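Local coordinates for protein GTPase HflX (Sulfolobus solfataricus P2, PDB 2QTF) that hydrolyses GTP specifically and associates with the 50S ribosomal subunit, with a possible role in protein synthesis or ribosome biogenesis, at residues V83-L88 against L112-P117; V330-I333 against T339-E342. All blocks are in the same frame, centred on the assembly; numbering follows the deposited sequence.

Contact 1: residues V83-L88 against L112-P117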
loop_
_atom_site.group_PDB
_atom_site.type_symbol
_atom_site.label_atom_id
_atom_site.label_comp_id
_atom_site.label_asym_id
_atom_site.label_seq_id
_atom_site.Cartn_x
_atom_site.Cartn_y
_atom_site.Cartn_z
ATOM N N VAL A 83 13.612 12.012 6.433
ATOM C CA VAL A 83 12.416 12.718 5.925
ATOM C C VAL A 83 11.939 11.946 4.651
ATOM O O VAL A 83 12.781 11.573 3.795
ATOM C CB VAL A 83 12.671 14.272 5.652
ATOM C CG1 VAL A 83 13.892 14.524 4.684
ATOM C CG2 VAL A 83 11.500 14.873 4.935
ATOM N N LEU A 84 10.638 11.714 4.545
ATOM C CA LEU A 84 10.061 11.061 3.358
ATOM C C LEU A 84 9.127 12.115 2.822
ATOM O O LEU A 84 8.295 12.597 3.571
ATOM C CB LEU A 84 9.207 9.857 3.785
ATOM C CG LEU A 84 10.050 8.735 4.471
ATOM C CD1 LEU A 84 9.042 7.562 4.972
ATOM C CD2 LEU A 84 11.152 8.245 3.489
ATOM N N ASP A 85 9.171 12.369 1.505
ATOM C CA ASP A 85 8.062 13.085 0.889
ATOM C C ASP A 85 7.092 12.026 0.288
ATOM O O ASP A 85 7.190 10.807 0.575
ATOM C CB ASP A 85 8.556 14.142 -0.133
ATOM C CG ASP A 85 9.047 13.544 -1.456
ATOM O OD1 ASP A 85 9.279 12.294 -1.495
ATOM O OD2 ASP A 85 9.247 14.338 -2.415
ATOM N N LYS A 86 6.161 12.466 -0.564
ATOM C CA LYS A 86 5.122 11.517 -0.984
ATOM C C LYS A 86 5.690 10.396 -1.870
ATOM O O LYS A 86 5.259 9.243 -1.744
ATOM C CB LYS A 86 4.066 12.220 -1.867
ATOM C CG LYS A 86 3.001 11.215 -2.369
ATOM C CD LYS A 86 1.906 12.057 -3.123
ATOM C CE LYS A 86 0.922 11.121 -3.821
ATOM N NZ LYS A 86 0.226 11.760 -5.081
ATOM N N ILE A 87 6.654 10.744 -2.689
ATOM C CA ILE A 87 7.359 9.763 -3.540
ATOM C C ILE A 87 8.141 8.757 -2.697
ATOM O O ILE A 87 8.003 7.596 -2.909
ATOM C CB ILE A 87 8.214 10.436 -4.644
ATOM C CG1 ILE A 87 7.225 11.174 -5.581
ATOM C CG2 ILE A 87 9.178 9.464 -5.320
ATOM C CD1 ILE A 87 7.635 11.339 -6.882
ATOM N N LEU A 88 8.992 9.228 -1.818
ATOM C CA LEU A 88 9.801 8.327 -0.997
ATOM C C LEU A 88 8.900 7.498 -0.052
ATOM O O LEU A 88 9.214 6.329 0.220
ATOM C CB LEU A 88 10.845 9.151 -0.212
ATOM C CG LEU A 88 12.010 9.773 -1.042
ATOM C CD1 LEU A 88 13.032 10.417 -0.043
ATOM C CD2 LEU A 88 12.648 8.737 -1.950
ATOM N N LEU A 112 17.159 5.894 -6.694
ATOM C CA LEU A 112 18.359 6.504 -7.299
ATOM C C LEU A 112 18.029 7.646 -8.197
ATOM O O LEU A 112 18.699 8.714 -8.143
ATOM C CB LEU A 112 19.153 5.458 -8.103
ATOM C CG LEU A 112 19.794 4.379 -7.197
ATOM C CD1 LEU A 112 20.432 3.293 -8.017
ATOM C CD2 LEU A 112 20.822 5.004 -6.168
ATOM N N LYS A 113 17.054 7.446 -9.071
ATOM C CA LYS A 113 16.646 8.541 -10.019
ATOM C C LYS A 113 16.121 9.732 -9.226
ATOM O O LYS A 113 16.403 10.887 -9.590
ATOM C CB LYS A 113 15.550 8.032 -10.978
ATOM C CG LYS A 113 16.236 7.143 -12.077
ATOM C CD LYS A 113 15.213 6.772 -13.137
ATOM C CE LYS A 113 15.959 6.355 -14.439
ATOM N NZ LYS A 113 15.011 6.360 -15.630
ATOM N N TYR A 114 15.414 9.473 -8.130
ATOM C CA TYR A 114 14.905 10.590 -7.310
ATOM C C TYR A 114 15.977 11.370 -6.592
ATOM O O TYR A 114 15.815 12.576 -6.293
ATOM C CB TYR A 114 13.860 10.063 -6.286
ATOM C CG TYR A 114 12.793 11.067 -5.884
ATOM C CD1 TYR A 114 11.940 11.640 -6.842
ATOM C CD2 TYR A 114 12.680 11.484 -4.578
ATOM C CE1 TYR A 114 10.996 12.574 -6.469
ATOM C CE2 TYR A 114 11.747 12.365 -4.190
ATOM C CZ TYR A 114 10.916 12.937 -5.189
ATOM O OH TYR A 114 9.912 13.782 -4.810
ATOM N N GLU A 115 17.077 10.707 -6.260
ATOM C CA GLU A 115 18.165 11.375 -5.581
ATOM C C GLU A 115 18.980 12.218 -6.557
ATOM O O GLU A 115 19.646 13.107 -6.124
ATOM C CB GLU A 115 19.213 10.363 -5.064
ATOM C CG GLU A 115 19.449 10.075 -3.663
ATOM C CD GLU A 115 19.009 11.131 -2.638
ATOM O OE1 GLU A 115 17.924 10.884 -2.182
ATOM O OE2 GLU A 115 19.750 12.043 -2.202
ATOM N N LEU A 116 19.032 11.891 -7.845
ATOM C CA LEU A 116 19.905 12.689 -8.759
ATOM C C LEU A 116 19.712 14.234 -8.729
ATOM O O LEU A 116 20.704 14.941 -8.682
ATOM C CB LEU A 116 19.709 12.243 -10.221
ATOM C CG LEU A 116 20.520 11.038 -10.712
ATOM C CD1 LEU A 116 20.296 10.824 -12.248
ATOM C CD2 LEU A 116 22.053 11.289 -10.415
ATOM N N PRO A 117 18.460 14.727 -8.817
ATOM C CA PRO A 117 18.194 16.200 -8.733
ATOM C C PRO A 117 18.614 16.760 -7.395
ATOM O O PRO A 117 19.073 17.907 -7.310
ATOM C CB PRO A 117 16.690 16.317 -8.918
ATOM C CG PRO A 117 16.230 14.954 -9.434
ATOM C CD PRO A 117 17.204 13.963 -8.977
#
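Tyr114 of helix 101-121 reaches the capped N-terminus of helix 86-97. Asp85 is the N-cap residue there, in the turn after edge strand 82-84. Asp85 OD1 accepts from Leu88 N at 3.1 Å, and this capping bond is almost straight at 179°. OD2 accepts the phenol of Tyr114, with Asp85 OD2 and Tyr114 OH only 2.5 Å apart. OD2 uses its syn lone pair and lies in the plane of the ring, at its edge. The carboxylate is twisted 47° from that plane. Ile87 covers one ring face: its CG2 stands 3.7 Å from the Tyr114 centroid, nearly on the ring normal, in a CH-pi contact. CG2 is placed anti to the Ile87 backbone N, while CG1 carries CD1 to 3.6 Å from Tyr114 CE1. Leu88 CD2 meets Tyr114 CD2 obliquely at 3.8 Å. A leucine in place of Tyr114 has no hydroxyl and no flat face, and would probably leave Asp85 OD2 without this donor, its carboxylate less firmly fixed, and a gap beside Ile87 CG2. OD2 has a second donor in Leu66 N, so three bonds hold the carboxylate, two on OD2 and the capping bond on OD1. Phe71 of helix 68-78 packs on Asp85 and Leu88, and the loop residue Gln65 touches both Asp85 and Tyr114. The contact thus ties helix 101-121 to the turn between edge strand 82-84 of the parallel sheet and helix 86-97.

Contact 2: residues V330-I333 against T339-E342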
loop_
_atom_site.group_PDB
_atom_site.type_symbol
_atom_site.label_atom_id
_atom_site.label_comp_id
_atom_site.label_asym_id
_atom_site.label_seq_id
_atom_site.Cartn_x
_atom_site.Cartn_y
_atom_site.Cartn_z
ATOM N N VAL A 330 -18.728 -13.850 -2.298
ATOM C CA VAL A 330 -18.814 -12.447 -1.894
ATOM C C VAL A 330 -19.446 -12.422 -0.508
ATOM O O VAL A 330 -20.612 -12.882 -0.387
ATOM C CB VAL A 330 -19.675 -11.591 -2.933
ATOM C CG1 VAL A 330 -19.661 -10.158 -2.528
ATOM C CG2 VAL A 330 -19.051 -11.615 -4.347
ATOM N N ILE A 331 -18.710 -11.970 0.531
ATOM C CA ILE A 331 -19.234 -11.925 1.924
ATOM C C ILE A 331 -19.105 -10.535 2.547
ATOM O O ILE A 331 -18.176 -9.825 2.271
ATOM C CB ILE A 331 -18.602 -13.028 2.822
ATOM C CG1 ILE A 331 -17.072 -12.825 2.885
ATOM C CG2 ILE A 331 -18.846 -14.399 2.052
ATOM C CD1 ILE A 331 -16.243 -13.826 3.767
ATOM N N PRO A 332 -20.036 -10.175 3.415
ATOM C CA PRO A 332 -19.880 -8.958 4.192
ATOM C C PRO A 332 -19.217 -9.257 5.493
ATOM O O PRO A 332 -19.596 -10.275 6.184
ATOM C CB PRO A 332 -21.348 -8.551 4.468
ATOM C CG PRO A 332 -22.092 -9.990 4.559
ATOM C CD PRO A 332 -21.331 -10.888 3.645
ATOM N N ILE A 333 -18.275 -8.417 5.878
ATOM C CA ILE A 333 -17.645 -8.593 7.173
ATOM C C ILE A 333 -17.401 -7.243 7.800
ATOM O O ILE A 333 -17.467 -6.191 7.114
ATOM C CB ILE A 333 -16.210 -9.252 7.044
ATOM C CG1 ILE A 333 -15.299 -8.312 6.181
ATOM C CG2 ILE A 333 -16.351 -10.688 6.459
ATOM C CD1 ILE A 333 -13.780 -8.779 6.114
ATOM N N THR A 339 -17.264 -8.758 12.851
ATOM C CA THR A 339 -18.532 -9.308 12.441
ATOM C C THR A 339 -18.275 -10.239 11.300
ATOM O O THR A 339 -17.603 -9.858 10.282
ATOM C CB THR A 339 -19.455 -8.140 11.900
ATOM O OG1 THR A 339 -19.410 -7.100 12.854
ATOM C CG2 THR A 339 -20.789 -8.599 11.720
ATOM N N ASN A 340 -18.887 -11.397 11.392
ATOM C CA ASN A 340 -18.850 -12.458 10.340
ATOM C C ASN A 340 -17.492 -13.017 10.154
ATOM O O ASN A 340 -17.138 -13.443 9.087
ATOM C CB ASN A 340 -19.424 -12.005 8.971
ATOM C CG ASN A 340 -20.937 -11.998 8.978
ATOM O OD1 ASN A 340 -21.578 -12.889 9.597
ATOM N ND2 ASN A 340 -21.526 -10.983 8.359
ATOM N N LEU A 341 -16.697 -12.964 11.190
ATOM C CA LEU A 341 -15.367 -13.506 11.043
ATOM C C LEU A 341 -15.297 -15.035 10.987
ATOM O O LEU A 341 -14.402 -15.625 10.311
ATOM C CB LEU A 341 -14.483 -12.918 12.119
ATOM C CG LEU A 341 -13.846 -11.608 11.545
ATOM C CD1 LEU A 341 -14.379 -10.729 10.348
ATOM C CD2 LEU A 341 -13.732 -10.821 12.675
ATOM N N GLU A 342 -16.318 -15.674 11.545
ATOM C CA GLU A 342 -16.412 -17.105 11.454
ATOM C C GLU A 342 -16.799 -17.458 10.034
ATOM O O GLU A 342 -16.281 -18.389 9.451
ATOM C CB GLU A 342 -17.422 -17.669 12.460
ATOM C CG GLU A 342 -17.530 -19.260 12.339
ATOM C CD GLU A 342 -16.266 -20.076 12.729
ATOM O OE1 GLU A 342 -15.424 -19.498 13.416
ATOM O OE2 GLU A 342 -16.229 -21.309 12.364
#
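The nearest CA atoms of the two segments are those of Ile333 and Asn340, 5.1 Å apart. Strand 327-332 ends just before Ile333, and helix 341-355 starts just after Asn340. Ile333 CA lies 3.4 Å from Thr339 O, a CA-H...O contact. Asn340 has a left-handed backbone conformation and is the N-cap residue, but its side chain makes no capping bond. It turns to the strand end instead: Asn340 ND2 donates to Pro332 O at 3.0 Å. The bond is bent, with 136° at the hydrogen, and the donor stands 40° out of the carbonyl plane, off any lone pair. CG lies anti to the carbonyl carbon of Asn340 (chi1 -78°), which leaves the amide on the side of Pro332 O. Asn340 CB also comes within 3.3 Å of Pro332 O. The five residues between the segments include Ser334, Ala335 and Leu336, inferred to bind GTP. This is the G5 loop of the P-loop GTPase fold, between the last strand and the last helix of the G domain. Pro332 CG packs against Asn340 ND2 at 4.0 Å, the two side chains crossing obliquely. Ile333 CB faces Leu341 CD1 at 4.1 Å, and Ile333 CG2 is 3.9 Å from Asn340 O. The CG1 branch of Ile333 leads away from 339-342. Ile333 also touches Leu195 of helix 192-200 and Thr298 and Asn300 of strand 295-300.

How the contacts relate
Contact 1 and contact 2 belong to different parts of the chain. Contact 1 joins the N-terminal region to the middle region, and contact 2 lies within the G domain. Their centres are 40 Å apart, on opposite sides of the chain's centre, and their nearest atoms are about 27 Å apart. Contact 2 borders the GTP site: between nearest side-chain atoms, Ile333 is about 3 Å from Asn300 and Thr339 about 4 Å from Ser334, both inferred GTP-binding residues. Contact 1 is away from the annotated sites, although the Leu88 side chain is about 9 Å from a bound cadmium ion.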